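Local coordinates for protein type IV pilus biogenesis factor PilY1 (Pseudomonas aeruginosa, PDB 3HX6) that primes type IV pilus assembly, probably counters PilT-driven retraction with calcium binding, and supports twitching motility and host-cell adhesion, its C-terminal part containing a beta-propeller, at residues Ala324-Thr329 against Ala365-Gly370; Gly350-Asn355 against Gly446-Glu451; Asp398-Ser403 against Thr411-Ser416; Leu462-Pro467 against Ser477-Gly482; Gly502-Lys507 against Cys548-Pro553. The protein carries 3 engineered substitutions. All blocks are in the same frame, centred on the assembly; numbering follows the deposited sequence.

Contact 1 of 5, residues Ala324-Thr329 against Ala365-Gly370; sequences AAQAIT and AQTLYG
Q326 reaches across to T367 and Y369 with an extended side chain, and its amide is the tight end of this contact. Q326 NE2 donates to Y369 OH at the edge of the ring, though the 2.5 Å between them is too short to be taken literally; the hydroxyl lies nearly in the amide plane while amide and ring planes stand 79° apart. R389 also bonds this hydroxyl. T367 OG1, hydrogen-bonded to D437, lies 2.8 Å from Q326 OE1. Q326 OE1 further sits 2.9 Å from A365 O, two acceptors side by side, which leaves the placement of the amide ends somewhat doubtful. The looser side is at Q366, whose bent chain (chi2 -49°) runs antiparallel to that of Q326, with Q366 OE1 no nearer than 4.0 Å to Q326 CB. Here water 1 donates to Q366 OE1 at 2.8 Å and only weakly to A327 O, while T349 also holds Q366 OE1. Toward A324 the loop becomes exposed. The contact thus ties the loop between strands 307-317 and 333-336 to the start of strand 367-373, which is flanked by strands 343-348 and 433-437; F347 and Y316 meet the Y369 ring.

Contact 2 of 5, residues Gly350-Asn355 against Gly446-Glu451; sequences GKYFEN and GEMLIE
M448 turns its CG between the backbone N and the carbonyl carbon (chi1 51°), runs straight through chi2 and then bends at chi3, and this course carries CE over the backbone of K351 to the side chain of Y352. Y352 answers with CG opposite its own N (chi1 -156°), presenting CB and the near end of the ring. The two side chains cross at about a right angle, M448 CE lying 3.4 Å from Y352 CB and 3.5 Å from Y352 CD2 in an oblique approach to the ring. The sulfur lies along the K351 peptide, with M448 SD 3.3 Å from K351 O; the still shorter approach of CE to that oxygen is doubtful. Beside the methionine, I450 offers its CG2 branch to Y352 CB at 3.9 Å. G350, whose positive phi (151°) suits glycine, lets the two backbones come close, G350 CA lying 3.8 Å from M448 CB and 3.7 Å from L449 O. K351 NZ pairs with E354 OE2 at 3.4 Å and with D357. The loop after strand 343-348 thus meets the loop between strands 433-437 and 454-456, with H132 of helix 130-137 edge-to-face on Y352 and I465 of strand 459-466 against Y352 and I450. No hydrogen bond joins the two loops: backbone bonds of G350 to A327, M448 to I465 and L449 to T349 lead to third parties, and van der Waals contact, mostly of apolar groups, connects the pair.

Contact 3 of 5, residues Asp398-Ser403 against Thr411-Ser416; sequences DLQADS and TIRIAS
L399 and I414 lie side by side on one face of a two-stranded ladder and meet methyl to methyl, L399 CD1 only 3.4 Å from I414 CD1, tighter than ordinary van der Waals contact. A401, with just a methyl on this face, forms a hollow next to that bump. I412 bends into it: its CG1 stands between backbone N and carbonyl carbon (chi1 58°), which swings I412 CD1 to 4.4 Å from A401 CB. Y510 of strand 510-511 packs on L399, A401 and I414.

The other face is polar. Q400 and R413 extend from a non-hydrogen-bonded pair, their amide and guanidinium planes 25° apart. R413 comes side-on, R413 NE and NH2 each donating to Q400 OE1 at 2.9 Å, and the acceptor lies exactly in the guanidinium plane. This double grip fixes the rotation of the guanidinium, whose NH1 goes on to E447 and Y481, while W479 makes a cation-pi contact with R413. Farther along, the CG2 branch of T411 fits beside D402, and T411 OG1 turns to E523.

The backbone also has a bump. D398 and L399 both face I414: D398 N donates to I414 O at 2.9 Å, and L399 N gives a weak second bond to the same oxygen. Past the bulge the ladder is regular, with the A401-I412 hydrogen-bonded pair and the Q400-R413 and D402-T411 non-hydrogen-bonded pairs. Strands 392-405 and 408-415, whose segments here run 149° apart in direction, form an antiparallel beta hairpin carrying a classic beta bulge.

Contact 4 of 5, residues Leu462-Pro467 against Ser477-Gly482; sequences LQTITP and SNWTYG
T464 and W479 form the central hydrogen-bonded pair of this antiparallel ladder, flanked by L462-Y481 and T466-S477. The shortest of the backbone bonds runs from Y481 N to L462 O at 2.7 Å. T464 O is gripped twice: W479 N and N478 ND2 each donate at 3.2 Å, from opposite faces of the carbonyl plane. The side-chain bond pins N478 across the strand, close beside I465 CG1.

Flat groups supply a second kind of contact. On the face shared by Q463, I465, N478 and T480, the amides of Q463 and N478 stack with planes 14° apart, Q463 CD lying 4.2 Å from N478 CG. Water 2 stands between Q463 NE2 and T480 OG1, at distances too short to be taken literally; T480 OG1 is also bound to Q524.

The other face is mixed, and its apolar contacts centre on T464 CG2 and L462. T464 puts CG2 between its backbone N and carbonyl carbon, where T464 CG2 meets W479 CB at 3.4 Å and approaches the edge of the next aromatic ring, 3.5 Å from Y481 CE1. Its OG1, turned the other way, bonds M448 O. L462 CG adds a contact to Y481 CB at 3.9 Å, and Y481 OH is held by E447 and R413.

Strands 459-466 and 477-483 are thus a beta hairpin. With 454-456 and 521-524 on its flanks it makes a four-stranded antiparallel meander, consistent with a beta-propeller blade.

Contact 5 of 5, residues Gly502-Lys507 against Cys548-Pro553; sequences GVVDSK and CLTVNP
V504 meets T550 and N552 without any hydrogen bond between the segments, and the shortest sound polar bond lies just past the valine: K507 N donates to D505 OD1 at 2.8 Å. The donor meets the carboxylate oxygen on its anti side, 24° out of the carboxylate plane, and closes an Asx turn that leads into the short 3-10 segment beginning at S506.

The contact itself rests on the branches of V504. CG1 is opposite the backbone N (chi1 -171°), which leaves CG2 beside that N and directed at residues 550-552. There V504 CG2 lies over peptide atoms, 3.7 Å from T550 O and 3.7 Å from N552 N, while N552 CB supports it at 3.8 Å. V504 CG1 also touches N552 CB, at 3.9 Å, as the valine and asparagine side chains cross. T550 contributes more loosely: T550 CG2 is 4.2 Å from V504 CG2, and T550 OG1 stays 4.1 Å from the carbonyl carbon G502 C.

Nearby bonds anchor the second segment. L549 pairs with V542, and the disulfide C548-C543 ties strand 548-550 to strand 539-543. On the far side, V503 packs on Y63 of the second subunit.

V504 therefore gives an apolar contact with the T550-N552 backbone and N552 CB. Everything that crosses between the segments is van der Waals contact, while the backbone hydrogen bonds of T550 and N552 go to D497 and V495.

In the fold
Contacts 1 to 4 form a connected chain of neighbours, whereas contact 5 stands apart, its nearest atoms about 5 Å from contact 4. The centres of contacts 1 and 2 are 10 Å apart, those of 2 and 4 11 Å, and those of 3 and 4 13 Å. Contacts 1, 3 and 4 reach the same mixed sheet, through strands 367-373, 392-405 with 408-415, and 459-466 with 477-483. In sequence, contact 2 spans contact 3 and interlaces with contact 1; contacts 4 and 5 follow. E447, in the loop of contact 2, salt-bridges R413 of contact 3 and bonds Y481 of contact 4, so strands of the same sheet and a loop are linked through one glutamate.

Contact 1 of 5, residues Ala324-Thr329 against Ala365-Gly370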
# COMPACT_ATOMS: atom_id res chain seq x y z
N ALA A 324 -21.90 28.44 -26.17
CA ALA A 324 -20.61 28.40 -26.85
C ALA A 324 -19.89 27.10 -26.55
O ALA A 324 -19.87 26.63 -25.41
CB ALA A 324 -19.76 29.59 -26.42
N ALA A 325 -19.29 26.51 -27.58
CA ALA A 325 -18.56 25.25 -27.48
C ALA A 325 -17.45 25.30 -26.44
O ALA A 325 -16.75 26.30 -26.32
CB ALA A 325 -17.97 24.89 -28.84
N GLN A 326 -17.28 24.21 -25.70
CA GLN A 326 -16.25 24.11 -24.68
C GLN A 326 -15.28 22.99 -25.04
O GLN A 326 -15.66 21.82 -25.08
CB GLN A 326 -16.86 23.78 -23.32
CG GLN A 326 -17.71 24.88 -22.73
CD GLN A 326 -18.50 24.38 -21.54
OE1 GLN A 326 -18.49 25.00 -20.47
NE2 GLN A 326 -19.19 23.26 -21.73
N ALA A 327 -14.03 23.35 -25.30
CA ALA A 327 -13.03 22.36 -25.66
C ALA A 327 -12.82 21.36 -24.52
O ALA A 327 -12.93 21.71 -23.35
CB ALA A 327 -11.71 23.05 -25.98
N ILE A 328 -12.52 20.12 -24.89
CA ILE A 328 -12.24 19.08 -23.91
C ILE A 328 -10.81 18.63 -24.16
O ILE A 328 -10.47 18.22 -25.28
CB ILE A 328 -13.18 17.88 -24.07
CG1 ILE A 328 -14.62 18.31 -23.79
CG2 ILE A 328 -12.74 16.74 -23.13
CD1 ILE A 328 -15.66 17.32 -24.24
N THR A 329 -9.99 18.72 -23.12
CA THR A 329 -8.58 18.35 -23.19
C THR A 329 -8.30 17.07 -22.43
O THR A 329 -7.64 16.16 -22.94
CB THR A 329 -7.70 19.45 -22.57
OG1 THR A 329 -7.81 20.66 -23.33
CG2 THR A 329 -6.25 19.01 -22.54
N ALA A 365 -17.75 29.98 -18.24
CA ALA A 365 -17.31 28.97 -17.30
C ALA A 365 -16.99 27.67 -18.03
O ALA A 365 -17.60 27.36 -19.05
CB ALA A 365 -18.40 28.72 -16.27
N GLN A 366 -16.01 26.94 -17.51
CA GLN A 366 -15.68 25.64 -18.05
C GLN A 366 -16.56 24.72 -17.22
O GLN A 366 -17.08 25.15 -16.18
CB GLN A 366 -14.19 25.33 -17.88
CG GLN A 366 -13.31 26.17 -18.79
CD GLN A 366 -13.79 26.16 -20.23
OE1 GLN A 366 -14.03 25.10 -20.82
NE2 GLN A 366 -13.93 27.35 -20.81
N THR A 367 -16.74 23.48 -17.63
CA THR A 367 -17.67 22.62 -16.93
C THR A 367 -17.25 21.17 -16.76
O THR A 367 -16.47 20.65 -17.55
CB THR A 367 -19.03 22.64 -17.69
OG1 THR A 367 -19.39 24.01 -17.96
CG2 THR A 367 -20.12 21.97 -16.90
N LEU A 368 -17.78 20.53 -15.72
CA LEU A 368 -17.54 19.11 -15.46
C LEU A 368 -18.88 18.45 -15.77
O LEU A 368 -19.92 18.88 -15.25
CB LEU A 368 -17.19 18.85 -14.00
CG LEU A 368 -16.85 17.37 -13.74
CD1 LEU A 368 -15.62 16.98 -14.57
CD2 LEU A 368 -16.60 17.14 -12.24
N TYR A 369 -18.87 17.43 -16.62
CA TYR A 369 -20.09 16.74 -16.99
C TYR A 369 -20.09 15.27 -16.62
O TYR A 369 -19.04 14.63 -16.58
CB TYR A 369 -20.32 16.80 -18.51
CG TYR A 369 -20.52 18.19 -19.08
CD1 TYR A 369 -19.45 18.92 -19.59
CD2 TYR A 369 -21.79 18.76 -19.11
CE1 TYR A 369 -19.64 20.19 -20.12
CE2 TYR A 369 -21.99 20.04 -19.64
CZ TYR A 369 -20.91 20.74 -20.14
OH TYR A 369 -21.10 22.00 -20.66
N GLY A 370 -21.28 14.75 -16.37
CA GLY A 370 -21.47 13.35 -16.06
C GLY A 370 -22.61 12.93 -16.98
O GLY A 370 -23.76 13.24 -16.72
O HOH W 1 -12.36 25.00 -23.06

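Contact 2 of 5, residues Gly350-Asn355 against Gly446-Glu451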
# COMPACT_ATOMS: atom_id res chain seq x y z
N GLY A 350 -11.84 22.48 -21.02
CA GLY A 350 -10.70 23.37 -20.86
C GLY A 350 -9.67 23.12 -21.94
O GLY A 350 -9.68 22.08 -22.59
N LYS A 351 -8.79 24.09 -22.15
CA LYS A 351 -7.73 23.96 -23.14
C LYS A 351 -6.61 24.87 -22.67
O LYS A 351 -6.85 25.97 -22.19
CB LYS A 351 -8.23 24.32 -24.55
CG LYS A 351 -8.32 25.79 -24.91
CD LYS A 351 -8.89 25.92 -26.33
CE LYS A 351 -8.78 27.33 -26.88
NZ LYS A 351 -7.37 27.68 -27.18
N TYR A 352 -5.37 24.39 -22.80
CA TYR A 352 -4.22 25.12 -22.28
C TYR A 352 -2.98 24.99 -23.16
O TYR A 352 -1.90 25.40 -22.74
CB TYR A 352 -3.91 24.53 -20.90
CG TYR A 352 -3.17 25.40 -19.92
CD1 TYR A 352 -2.30 24.83 -19.00
CD2 TYR A 352 -3.39 26.78 -19.85
CE1 TYR A 352 -1.68 25.59 -18.02
CE2 TYR A 352 -2.77 27.55 -18.86
CZ TYR A 352 -1.92 26.94 -17.95
OH TYR A 352 -1.30 27.67 -16.97
N PHE A 353 -3.11 24.43 -24.37
CA PHE A 353 -1.94 24.23 -25.21
C PHE A 353 -1.36 25.43 -25.94
O PHE A 353 -0.17 25.45 -26.23
CB PHE A 353 -2.18 23.08 -26.20
CG PHE A 353 -3.18 23.39 -27.27
CD1 PHE A 353 -2.76 23.77 -28.54
CD2 PHE A 353 -4.54 23.27 -27.03
CE1 PHE A 353 -3.68 24.03 -29.55
CE2 PHE A 353 -5.47 23.52 -28.03
CZ PHE A 353 -5.04 23.90 -29.29
N GLU A 354 -2.19 26.43 -26.24
CA GLU A 354 -1.68 27.60 -26.94
C GLU A 354 -1.21 28.68 -25.97
O GLU A 354 -1.68 28.74 -24.83
CB GLU A 354 -2.76 28.16 -27.86
CG GLU A 354 -2.95 27.34 -29.12
CD GLU A 354 -4.13 27.79 -29.94
OE1 GLU A 354 -4.24 27.36 -31.11
OE2 GLU A 354 -4.95 28.57 -29.41
N ASN A 355 -0.30 29.53 -26.42
CA ASN A 355 0.21 30.60 -25.57
C ASN A 355 -0.93 31.44 -25.03
O ASN A 355 -0.98 31.75 -23.85
CB ASN A 355 1.19 31.50 -26.33
CG ASN A 355 2.59 30.92 -26.38
OD1 ASN A 355 2.86 29.89 -25.77
ND2 ASN A 355 3.48 31.59 -27.11
N GLY A 446 -12.09 31.56 -15.05
CA GLY A 446 -11.43 30.79 -16.09
C GLY A 446 -10.88 29.48 -15.56
O GLY A 446 -9.89 28.95 -16.08
N GLU A 447 -11.49 28.95 -14.50
CA GLU A 447 -11.05 27.68 -13.94
C GLU A 447 -11.37 26.62 -14.99
O GLU A 447 -12.44 26.64 -15.60
CB GLU A 447 -11.80 27.38 -12.64
CG GLU A 447 -11.41 26.06 -11.97
CD GLU A 447 -12.13 25.85 -10.64
OE1 GLU A 447 -12.96 26.70 -10.28
OE2 GLU A 447 -11.88 24.83 -9.96
N MET A 448 -10.44 25.71 -15.22
CA MET A 448 -10.69 24.67 -16.21
C MET A 448 -10.04 23.34 -15.89
O MET A 448 -9.19 23.24 -15.01
CB MET A 448 -10.23 25.15 -17.59
CG MET A 448 -8.82 25.68 -17.60
SD MET A 448 -8.33 26.32 -19.21
CE MET A 448 -6.65 25.78 -19.26
N LEU A 449 -10.47 22.30 -16.60
CA LEU A 449 -9.93 20.97 -16.42
C LEU A 449 -9.00 20.59 -17.57
O LEU A 449 -9.44 20.57 -18.72
CB LEU A 449 -11.05 19.93 -16.36
CG LEU A 449 -10.56 18.51 -16.08
CD1 LEU A 449 -10.30 18.40 -14.60
CD2 LEU A 449 -11.58 17.47 -16.51
N ILE A 450 -7.73 20.31 -17.29
CA ILE A 450 -6.86 19.86 -18.36
C ILE A 450 -6.16 18.54 -18.00
O ILE A 450 -5.68 17.84 -18.87
CB ILE A 450 -5.79 20.93 -18.79
CG1 ILE A 450 -4.64 20.97 -17.79
CG2 ILE A 450 -6.45 22.29 -18.95
CD1 ILE A 450 -4.95 21.65 -16.51
N GLU A 451 -6.15 18.21 -16.71
CA GLU A 451 -5.52 16.97 -16.22
C GLU A 451 -6.53 15.84 -16.08
O GLU A 451 -7.70 16.08 -15.76
CB GLU A 451 -4.86 17.20 -14.86
CG GLU A 451 -3.73 18.22 -14.87
CD GLU A 451 -2.52 17.72 -15.64
OE1 GLU A 451 -2.01 16.64 -15.29
OE2 GLU A 451 -2.10 18.41 -16.59

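Contact 3 of 5, residues Asp398-Ser403 against Thr411-Ser416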
# COMPACT_ATOMS: atom_id res chain seq x y z
N ASP A 398 -20.96 26.26 -4.26
CA ASP A 398 -21.66 27.30 -3.52
C ASP A 398 -20.90 28.11 -2.50
O ASP A 398 -21.39 29.14 -2.05
CB ASP A 398 -22.88 26.69 -2.84
CG ASP A 398 -23.83 26.06 -3.82
OD1 ASP A 398 -23.85 26.51 -4.99
OD2 ASP A 398 -24.55 25.12 -3.44
N LEU A 399 -19.70 27.67 -2.14
CA LEU A 399 -18.97 28.41 -1.14
C LEU A 399 -17.47 28.13 -1.14
O LEU A 399 -17.03 27.00 -1.32
CB LEU A 399 -19.55 28.06 0.24
CG LEU A 399 -19.07 28.72 1.54
CD1 LEU A 399 -17.68 28.24 1.90
CD2 LEU A 399 -19.12 30.23 1.37
N GLN A 400 -16.70 29.20 -0.98
CA GLN A 400 -15.26 29.09 -0.87
C GLN A 400 -14.97 29.77 0.45
O GLN A 400 -15.47 30.86 0.71
CB GLN A 400 -14.53 29.84 -1.98
CG GLN A 400 -13.01 29.77 -1.78
CD GLN A 400 -12.23 30.36 -2.92
OE1 GLN A 400 -12.44 30.00 -4.08
NE2 GLN A 400 -11.31 31.26 -2.61
N ALA A 401 -14.18 29.12 1.28
CA ALA A 401 -13.85 29.70 2.56
C ALA A 401 -12.53 29.17 3.07
O ALA A 401 -12.01 28.17 2.58
CB ALA A 401 -14.95 29.40 3.57
N ASP A 402 -11.99 29.89 4.04
CA ASP A 402 -10.74 29.52 4.68
C ASP A 402 -11.18 28.94 6.02
O ASP A 402 -11.98 29.54 6.74
CB ASP A 402 -9.87 30.75 4.89
CG ASP A 402 -9.09 31.13 3.65
OD1 ASP A 402 -9.61 30.92 2.53
OD2 ASP A 402 -7.97 31.65 3.78
N SER A 403 -10.67 27.76 6.34
CA SER A 403 -11.02 27.11 7.59
C SER A 403 -9.83 26.31 8.09
O SER A 403 -8.81 26.21 7.41
CB SER A 403 -12.22 26.19 7.37
OG SER A 403 -12.62 25.57 8.58
N THR A 411 -7.95 26.44 2.20
CA THR A 411 -9.02 27.19 1.57
C THR A 411 -9.80 26.07 0.87
O THR A 411 -9.24 25.30 0.09
CB THR A 411 -8.51 28.22 0.54
OG1 THR A 411 -7.92 27.54 -0.57
CG2 THR A 411 -7.48 29.13 1.17
N ILE A 412 -11.09 25.98 1.17
CA ILE A 412 -11.91 24.93 0.61
C ILE A 412 -13.12 25.45 -0.13
O ILE A 412 -13.44 26.64 -0.11
CB ILE A 412 -12.38 23.97 1.73
CG1 ILE A 412 -13.16 24.74 2.80
CG2 ILE A 412 -11.18 23.33 2.41
CD1 ILE A 412 -14.57 25.12 2.43
N ARG A 413 -13.80 24.53 -0.80
CA ARG A 413 -15.01 24.86 -1.52
C ARG A 413 -16.03 23.79 -1.20
O ARG A 413 -15.69 22.63 -0.98
CB ARG A 413 -14.74 24.92 -3.03
CG ARG A 413 -14.05 26.20 -3.46
CD ARG A 413 -13.80 26.26 -4.96
NE ARG A 413 -13.15 27.51 -5.33
CZ ARG A 413 -12.68 27.77 -6.55
NH1 ARG A 413 -12.79 26.87 -7.51
NH2 ARG A 413 -12.11 28.95 -6.80
N ILE A 414 -17.29 24.20 -1.14
CA ILE A 414 -18.38 23.28 -0.86
C ILE A 414 -19.28 23.26 -2.08
O ILE A 414 -19.60 24.30 -2.65
CB ILE A 414 -19.21 23.71 0.38
CG1 ILE A 414 -18.37 23.52 1.65
CG2 ILE A 414 -20.49 22.89 0.48
CD1 ILE A 414 -17.85 24.82 2.20
N ALA A 415 -19.68 22.06 -2.48
CA ALA A 415 -20.53 21.89 -3.64
C ALA A 415 -21.94 21.55 -3.19
O ALA A 415 -22.14 21.08 -2.07
CB ALA A 415 -19.99 20.77 -4.53
N SER A 416 -22.91 21.78 -4.07
CA SER A 416 -24.30 21.47 -3.80
C SER A 416 -24.42 19.95 -3.79
O SER A 416 -23.47 19.24 -4.13
CB SER A 416 -25.20 22.04 -4.90
OG SER A 416 -24.79 21.58 -6.18

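Contact 4 of 5, residues Leu462-Pro467 against Ser477-Gly482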
# COMPACT_ATOMS: atom_id res chain seq x y z
N LEU A 462 -10.52 14.95 -9.12
CA LEU A 462 -10.03 15.75 -10.23
C LEU A 462 -9.30 16.99 -9.74
O LEU A 462 -9.47 17.42 -8.60
CB LEU A 462 -11.19 16.18 -11.13
CG LEU A 462 -12.28 17.02 -10.44
CD1 LEU A 462 -12.82 18.04 -11.41
CD2 LEU A 462 -13.39 16.12 -9.92
N GLN A 463 -8.48 17.55 -10.61
CA GLN A 463 -7.74 18.74 -10.28
C GLN A 463 -7.95 19.74 -11.39
O GLN A 463 -7.78 19.42 -12.57
CB GLN A 463 -6.24 18.45 -10.16
CG GLN A 463 -5.42 19.67 -9.78
CD GLN A 463 -3.94 19.44 -9.96
OE1 GLN A 463 -3.45 19.30 -11.09
NE2 GLN A 463 -3.21 19.39 -8.86
N THR A 464 -8.33 20.95 -11.02
CA THR A 464 -8.56 21.99 -11.99
C THR A 464 -7.44 23.02 -11.91
O THR A 464 -6.69 23.09 -10.93
CB THR A 464 -9.86 22.70 -11.70
OG1 THR A 464 -10.17 23.59 -12.78
CG2 THR A 464 -9.73 23.49 -10.43
N ILE A 465 -7.33 23.84 -12.95
CA ILE A 465 -6.32 24.88 -12.97
C ILE A 465 -6.98 26.21 -13.30
O ILE A 465 -7.86 26.29 -14.16
CB ILE A 465 -5.19 24.56 -13.98
CG1 ILE A 465 -4.07 25.60 -13.84
CG2 ILE A 465 -5.74 24.55 -15.40
CD1 ILE A 465 -2.85 25.31 -14.68
N THR A 466 -6.57 27.24 -12.59
CA THR A 466 -7.11 28.57 -12.81
C THR A 466 -5.96 29.51 -13.11
O THR A 466 -5.20 29.88 -12.21
CB THR A 466 -7.87 29.08 -11.56
OG1 THR A 466 -8.93 28.19 -11.25
CG2 THR A 466 -8.44 30.48 -11.82
N PRO A 467 -5.79 29.89 -14.38
CA PRO A 467 -4.72 30.79 -14.79
C PRO A 467 -4.85 32.12 -14.06
O PRO A 467 -5.93 32.70 -14.01
CB PRO A 467 -4.96 30.96 -16.29
CG PRO A 467 -5.60 29.66 -16.68
CD PRO A 467 -6.57 29.43 -15.55
N SER A 477 -3.54 28.71 -10.14
CA SER A 477 -3.83 28.08 -8.86
C SER A 477 -4.55 26.76 -9.12
O SER A 477 -5.29 26.63 -10.10
CB SER A 477 -4.70 29.00 -7.99
OG SER A 477 -5.97 29.23 -8.58
N ASN A 478 -4.32 25.79 -8.25
CA ASN A 478 -4.91 24.47 -8.41
C ASN A 478 -5.90 24.08 -7.34
O ASN A 478 -5.65 24.24 -6.14
CB ASN A 478 -3.81 23.42 -8.47
CG ASN A 478 -2.98 23.51 -9.74
OD1 ASN A 478 -1.78 23.28 -9.71
ND2 ASN A 478 -3.62 23.83 -10.86
N TRP A 479 -7.03 23.54 -7.78
CA TRP A 479 -8.06 23.07 -6.88
C TRP A 479 -8.29 21.58 -7.11
O TRP A 479 -8.52 21.15 -8.24
CB TRP A 479 -9.37 23.83 -7.11
CG TRP A 479 -9.40 25.16 -6.46
CD1 TRP A 479 -8.93 26.33 -6.97
CD2 TRP A 479 -9.89 25.45 -5.15
NE1 TRP A 479 -9.10 27.35 -6.05
CE2 TRP A 479 -9.69 26.83 -4.92
CE3 TRP A 479 -10.48 24.68 -4.14
CZ2 TRP A 479 -10.06 27.46 -3.73
CZ3 TRP A 479 -10.85 25.31 -2.95
CH2 TRP A 479 -10.64 26.68 -2.76
N THR A 480 -8.21 20.82 -6.03
CA THR A 480 -8.43 19.38 -6.08
C THR A 480 -9.84 19.13 -5.58
O THR A 480 -10.22 19.64 -4.52
CB THR A 480 -7.44 18.63 -5.16
OG1 THR A 480 -6.10 18.87 -5.60
CG2 THR A 480 -7.72 17.13 -5.19
N TYR A 481 -10.62 18.36 -6.33
CA TYR A 481 -11.99 18.06 -5.94
C TYR A 481 -12.25 16.57 -5.78
O TYR A 481 -11.62 15.75 -6.43
CB TYR A 481 -12.99 18.59 -6.99
CG TYR A 481 -13.00 20.09 -7.20
CD1 TYR A 481 -12.22 20.67 -8.20
CD2 TYR A 481 -13.82 20.92 -6.43
CE1 TYR A 481 -12.26 22.05 -8.43
CE2 TYR A 481 -13.86 22.30 -6.65
CZ TYR A 481 -13.08 22.86 -7.65
OH TYR A 481 -13.13 24.21 -7.88
N GLY A 482 -13.18 16.25 -4.90
CA GLY A 482 -13.59 14.88 -4.67
C GLY A 482 -15.10 14.98 -4.74
O GLY A 482 -15.73 15.50 -3.83
O HOH W 2 -4.57 20.27 -6.90

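Contact 5 of 5, residues Gly502-Lys507 against Cys548-Pro553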
# COMPACT_ATOMS: atom_id res chain seq x y z
N GLY A 502 -4.33 11.01 9.04
CA GLY A 502 -3.86 9.70 8.63
C GLY A 502 -5.07 8.84 8.32
O GLY A 502 -4.95 7.70 7.89
N VAL A 503 -6.24 9.41 8.55
CA VAL A 503 -7.50 8.75 8.26
C VAL A 503 -8.54 9.81 7.96
O VAL A 503 -8.38 10.97 8.34
CB VAL A 503 -8.00 7.88 9.42
CG1 VAL A 503 -7.17 6.62 9.51
CG2 VAL A 503 -7.96 8.66 10.73
N VAL A 504 -9.60 9.40 7.29
CA VAL A 504 -10.67 10.31 6.92
C VAL A 504 -11.77 10.29 7.97
O VAL A 504 -12.52 9.32 8.07
CB VAL A 504 -11.27 9.93 5.55
CG1 VAL A 504 -12.21 11.01 5.07
CG2 VAL A 504 -10.15 9.71 4.54
N ASP A 505 -11.86 11.36 8.76
CA ASP A 505 -12.89 11.46 9.78
C ASP A 505 -13.54 12.84 9.79
O ASP A 505 -13.18 13.71 8.99
CB ASP A 505 -12.31 11.15 11.17
CG ASP A 505 -11.15 12.05 11.54
OD1 ASP A 505 -11.23 13.27 11.31
OD2 ASP A 505 -10.14 11.52 12.06
N SER A 506 -14.48 13.04 10.71
CA SER A 506 -15.22 14.30 10.83
C SER A 506 -14.37 15.55 11.04
O SER A 506 -14.86 16.67 10.84
CB SER A 506 -16.24 14.20 11.97
OG SER A 506 -15.58 14.07 13.21
N LYS A 507 -13.11 15.39 11.45
CA LYS A 507 -12.24 16.53 11.65
C LYS A 507 -12.02 17.27 10.33
O LYS A 507 -11.58 18.43 10.31
CB LYS A 507 -10.88 16.08 12.19
CG LYS A 507 -10.85 15.75 13.68
CD LYS A 507 -9.43 15.38 14.10
CE LYS A 507 -9.30 15.24 15.60
NZ LYS A 507 -10.23 14.22 16.12
N CYS A 548 -0.19 15.11 -0.06
CA CYS A 548 -0.90 13.90 -0.44
C CYS A 548 -2.04 13.90 0.56
O CYS A 548 -1.85 14.27 1.72
CB CYS A 548 -0.06 12.65 -0.21
SG CYS A 548 1.25 12.27 -1.42
N LEU A 549 -3.23 13.51 0.12
CA LEU A 549 -4.36 13.48 1.03
C LEU A 549 -4.97 12.09 1.08
O LEU A 549 -5.33 11.52 0.05
CB LEU A 549 -5.42 14.48 0.58
CG LEU A 549 -4.99 15.95 0.43
CD1 LEU A 549 -6.13 16.75 -0.15
CD2 LEU A 549 -4.57 16.52 1.77
N THR A 550 -5.06 11.53 2.28
CA THR A 550 -5.66 10.22 2.44
C THR A 550 -7.10 10.41 1.97
O THR A 550 -7.74 11.41 2.30
CB THR A 550 -5.66 9.77 3.92
OG1 THR A 550 -4.32 9.77 4.43
CG2 THR A 550 -6.25 8.37 4.06
N VAL A 551 -7.61 9.47 1.19
CA VAL A 551 -8.97 9.59 0.69
C VAL A 551 -9.86 8.41 1.04
O VAL A 551 -9.40 7.29 1.26
CB VAL A 551 -8.98 9.77 -0.84
CG1 VAL A 551 -8.38 11.12 -1.20
CG2 VAL A 551 -8.20 8.65 -1.51
N ASN A 552 -11.16 8.69 1.09
CA ASN A 552 -12.15 7.67 1.39
C ASN A 552 -13.05 7.52 0.17
O ASN A 552 -13.88 8.37 -0.11
CB ASN A 552 -12.97 8.09 2.62
CG ASN A 552 -14.13 7.16 2.89
OD1 ASN A 552 -14.05 5.96 2.62
ND2 ASN A 552 -15.21 7.71 3.43
N PRO A 553 -12.88 6.42 -0.58
CA PRO A 553 -13.65 6.12 -1.79
C PRO A 553 -15.15 5.99 -1.52
O PRO A 553 -15.96 6.02 -2.44
CB PRO A 553 -13.06 4.79 -2.27
CG PRO A 553 -11.66 4.81 -1.71
CD PRO A 553 -11.89 5.35 -0.32